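Local structure of restriction endonuclease PacI (Pseudomonas alcaligenes, 3M7K) at a contact of chain A with DNA. The protein cleaves DNA at a rare eight-base-pair target as an HNH restriction endonuclease, distorting base pairing in the site it recognises. Residues are numbered along the deposited sequence; one frame, centred on the assembly and turned at random.

A contact of chain A with DNA. Residues 36, 39, 81-82, 110, 114. With nucleotides of chain C; nucleotides of chain B; nucleotides of chain D.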
# COMPACT_ATOMS: atom_id res chain seq x y z
N ASN A 36 7.33 -12.80 -13.87
CA ASN A 36 7.01 -11.40 -13.56
C ASN A 36 7.87 -10.42 -14.35
O ASN A 36 7.35 -9.44 -14.88
CB ASN A 36 7.09 -11.12 -12.06
CG ASN A 36 6.01 -11.87 -11.27
OD1 ASN A 36 5.04 -12.39 -11.85
ND2 ASN A 36 6.16 -11.92 -9.95
N LYS A 39 6.80 -10.46 -17.90
CA LYS A 39 5.46 -9.87 -18.07
C LYS A 39 5.52 -8.34 -17.98
O LYS A 39 4.82 -7.66 -18.72
CB LYS A 39 4.44 -10.43 -17.08
CG LYS A 39 3.01 -9.91 -17.29
CD LYS A 39 1.97 -10.65 -16.42
CE LYS A 39 2.08 -10.28 -14.94
NZ LYS A 39 1.45 -8.97 -14.64
N PRO A 81 -2.69 -12.86 -5.04
CA PRO A 81 -3.80 -12.48 -5.92
C PRO A 81 -4.68 -13.64 -6.42
O PRO A 81 -5.82 -13.40 -6.85
CB PRO A 81 -3.09 -11.79 -7.09
CG PRO A 81 -1.85 -11.20 -6.46
CD PRO A 81 -1.41 -12.30 -5.52
N ARG A 82 -4.18 -14.87 -6.36
CA ARG A 82 -5.02 -16.04 -6.69
C ARG A 82 -5.78 -16.54 -5.48
O ARG A 82 -6.56 -17.48 -5.59
CB ARG A 82 -4.19 -17.17 -7.33
CG ARG A 82 -3.32 -16.75 -8.49
CD ARG A 82 -4.12 -16.15 -9.63
NE ARG A 82 -5.14 -17.06 -10.15
CZ ARG A 82 -4.93 -17.98 -11.09
NH1 ARG A 82 -3.73 -18.13 -11.64
NH2 ARG A 82 -5.93 -18.76 -11.48
N PHE A 110 5.40 -9.25 1.27
CA PHE A 110 4.43 -8.72 0.29
C PHE A 110 3.72 -7.45 0.77
O PHE A 110 3.28 -6.62 -0.05
CB PHE A 110 3.42 -9.80 -0.07
CG PHE A 110 2.67 -9.56 -1.38
CD1 PHE A 110 3.31 -8.99 -2.48
CD2 PHE A 110 1.33 -9.94 -1.50
CE1 PHE A 110 2.64 -8.76 -3.67
CE2 PHE A 110 0.63 -9.76 -2.71
CZ PHE A 110 1.29 -9.17 -3.81
N ARG A 114 4.19 -4.08 -1.55
CA ARG A 114 3.03 -3.36 -2.11
C ARG A 114 2.98 -1.92 -1.61
O ARG A 114 2.62 -1.01 -2.37
CB ARG A 114 1.73 -4.05 -1.73
CG ARG A 114 1.45 -5.22 -2.68
CD ARG A 114 0.01 -5.51 -2.61
NE ARG A 114 -0.50 -6.39 -3.63
CZ ARG A 114 -1.41 -7.34 -3.37
NH1 ARG A 114 -1.78 -7.55 -2.11
NH2 ARG A 114 -1.92 -8.09 -4.35
P DT C 6 -5.81 -15.70 -16.45
OP1 DT C 6 -6.98 -16.45 -16.95
OP2 DT C 6 -5.16 -14.65 -17.27
O5' DT C 6 -6.22 -15.04 -15.05
C5' DT C 6 -6.71 -15.83 -13.98
C4' DT C 6 -6.59 -15.01 -12.72
O4' DT C 6 -5.18 -14.79 -12.49
C3' DT C 6 -7.22 -13.62 -12.80
O3' DT C 6 -8.00 -13.48 -11.62
C2' DT C 6 -6.02 -12.65 -12.85
C1' DT C 6 -4.98 -13.46 -12.09
N1 DT C 6 -3.56 -13.13 -12.41
C2 DT C 6 -2.70 -13.01 -11.34
O2 DT C 6 -3.03 -13.15 -10.18
N3 DT C 6 -1.41 -12.70 -11.67
C4 DT C 6 -0.90 -12.53 -12.94
O4 DT C 6 0.29 -12.27 -13.10
C5 DT C 6 -1.85 -12.69 -14.03
C7 DT C 6 -1.40 -12.53 -15.46
C6 DT C 6 -3.12 -12.98 -13.72
P DT C 7 -8.87 -12.17 -11.27
OP1 DT C 7 -9.94 -12.65 -10.36
OP2 DT C 7 -9.15 -11.41 -12.50
O5' DT C 7 -7.88 -11.23 -10.45
C5' DT C 7 -7.39 -11.57 -9.18
C4' DT C 7 -6.26 -10.62 -8.80
O4' DT C 7 -5.14 -10.75 -9.72
C3' DT C 7 -6.62 -9.12 -8.73
O3' DT C 7 -6.22 -8.66 -7.45
C2' DT C 7 -5.73 -8.50 -9.80
C1' DT C 7 -4.55 -9.48 -9.78
N1 DT C 7 -3.66 -9.42 -10.95
C2 DT C 7 -2.30 -9.32 -10.76
O2 DT C 7 -1.77 -9.28 -9.66
N3 DT C 7 -1.56 -9.24 -11.92
C4 DT C 7 -2.07 -9.28 -13.21
O4 DT C 7 -1.34 -9.21 -14.20
C5 DT C 7 -3.50 -9.41 -13.34
C7 DT C 7 -4.15 -9.44 -14.71
C6 DT C 7 -4.22 -9.47 -12.21
OP3 DT B 1 5.99 -6.31 -10.06
P DT B 1 7.17 -6.90 -9.37
OP1 DT B 1 8.27 -6.04 -8.95
OP2 DT B 1 7.66 -8.00 -10.20
O5' DT B 1 6.46 -7.50 -8.07
C5' DT B 1 6.94 -8.53 -7.30
C4' DT B 1 5.88 -8.83 -6.24
O4' DT B 1 4.58 -8.40 -6.70
C3' DT B 1 5.76 -10.29 -5.90
O3' DT B 1 5.47 -10.45 -4.51
C2' DT B 1 4.60 -10.74 -6.80
C1' DT B 1 3.71 -9.50 -6.85
N1 DT B 1 3.03 -9.40 -8.15
C2 DT B 1 1.66 -9.56 -8.21
O2 DT B 1 0.96 -9.77 -7.24
N3 DT B 1 1.12 -9.45 -9.45
C4 DT B 1 1.80 -9.22 -10.64
O4 DT B 1 1.20 -9.16 -11.70
C5 DT B 1 3.23 -9.06 -10.53
C7 DT B 1 4.06 -8.80 -11.76
C6 DT B 1 3.78 -9.15 -9.29
P DA B 2 5.92 -11.76 -3.72
OP1 DA B 2 5.96 -11.42 -2.29
OP2 DA B 2 7.12 -12.34 -4.36
O5' DA B 2 4.69 -12.72 -4.06
C5' DA B 2 3.57 -12.80 -3.14
C4' DA B 2 2.84 -14.13 -3.30
O4' DA B 2 2.20 -14.17 -4.60
C3' DA B 2 3.69 -15.39 -3.25
O3' DA B 2 2.93 -16.45 -2.61
C2' DA B 2 4.00 -15.71 -4.72
C1' DA B 2 2.75 -15.19 -5.43
N9 DA B 2 2.96 -14.54 -6.73
C8 DA B 2 4.13 -14.14 -7.33
N7 DA B 2 3.98 -13.57 -8.51
C5 DA B 2 2.60 -13.57 -8.68
C6 DA B 2 1.77 -13.09 -9.72
N6 DA B 2 2.26 -12.49 -10.81
N1 DA B 2 0.42 -13.25 -9.59
C2 DA B 2 -0.05 -13.86 -8.49
N3 DA B 2 0.64 -14.35 -7.44
C4 DA B 2 1.97 -14.17 -7.60
P DT D 10 5.89 -1.34 -10.38
OP1 DT D 10 7.22 -0.73 -10.14
OP2 DT D 10 5.57 -2.06 -11.64
O5' DT D 10 5.59 -2.37 -9.19
C5' DT D 10 5.94 -2.01 -7.88
C4' DT D 10 5.38 -2.99 -6.86
O4' DT D 10 3.95 -3.02 -7.01
C3' DT D 10 5.77 -4.45 -7.01
O3' DT D 10 7.10 -4.68 -6.55
C2' DT D 10 4.70 -5.11 -6.15
C1' DT D 10 3.47 -4.23 -6.46
N1 DT D 10 2.54 -4.84 -7.51
C2 DT D 10 1.39 -5.47 -7.08
O2 DT D 10 1.09 -5.55 -5.90
N3 DT D 10 0.59 -6.00 -8.06
C4 DT D 10 0.86 -5.97 -9.42
O4 DT D 10 0.08 -6.47 -10.25
C5 DT D 10 2.09 -5.30 -9.81
C7 DT D 10 2.49 -5.19 -11.27
C6 DT D 10 2.86 -4.77 -8.84
O HOH W 1 -1.69 -7.62 -7.31
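Water 1 is gripped by three hydrogen bonds, to Arg114 NH2, DT10 N3 of chain D and DT7 O2 of chain C, with DT1 O2 of chain B as a weak fourth partner. Arg114 NH2 stands 3.0 Å from the oxygen of water 1, while Arg114 NE donates to DT10 O2 at 2.9 Å, so the edge of one guanidinium reads a thymine both directly and through water. Phe110 probably helps to hold that group flat, with CE2 over the guanidinium centre, while the bonds at its edge set its rotation. The other face of the phenyl ring takes the backbone, DA2 C5' of chain B sitting 3.8 Å from the centroid of Phe110.

Asn36 works along the Hoogsteen edge of DA2, in the major groove. Its ND2 meets DA2 N7 at 3.1 Å, nearly straight (170° at H) and in the amide plane. DA2 N6 reaches OD1 of Asn36 at 3.0 Å from 29° above the carbonyl plane, and still pairs with DT6 of chain C. An alanine here would remove both hydrogen bonds of the side-chain amide and would probably weaken discrimination for adenine at this step.

One turn further along the helix, Lys39 starts with CG anti to the backbone N (chi1 -176°) and bends at its last two torsions, bringing NZ within 2.8 Å of DT7 O4 and 3.0 Å of DT1 O4. The lysine amino group thus bridges two thymines that bond to each other rather than to adenines, a rearranged pairing that it probably steadies.

From the minor-groove side Pro81 wedges in, its CD 3.6 Å from DA2 C2, and Arg82 lays a guanidinium face against the sugar O4' of DT6.

Helix 25-40 thus supplies the major-groove reading, a loop fills the opposite side, and helix 110-116, which carries the magnesium ligand Asn113 of the beta-beta-alpha-metal motif, probably links the reading of DT10 to the catalytic centre.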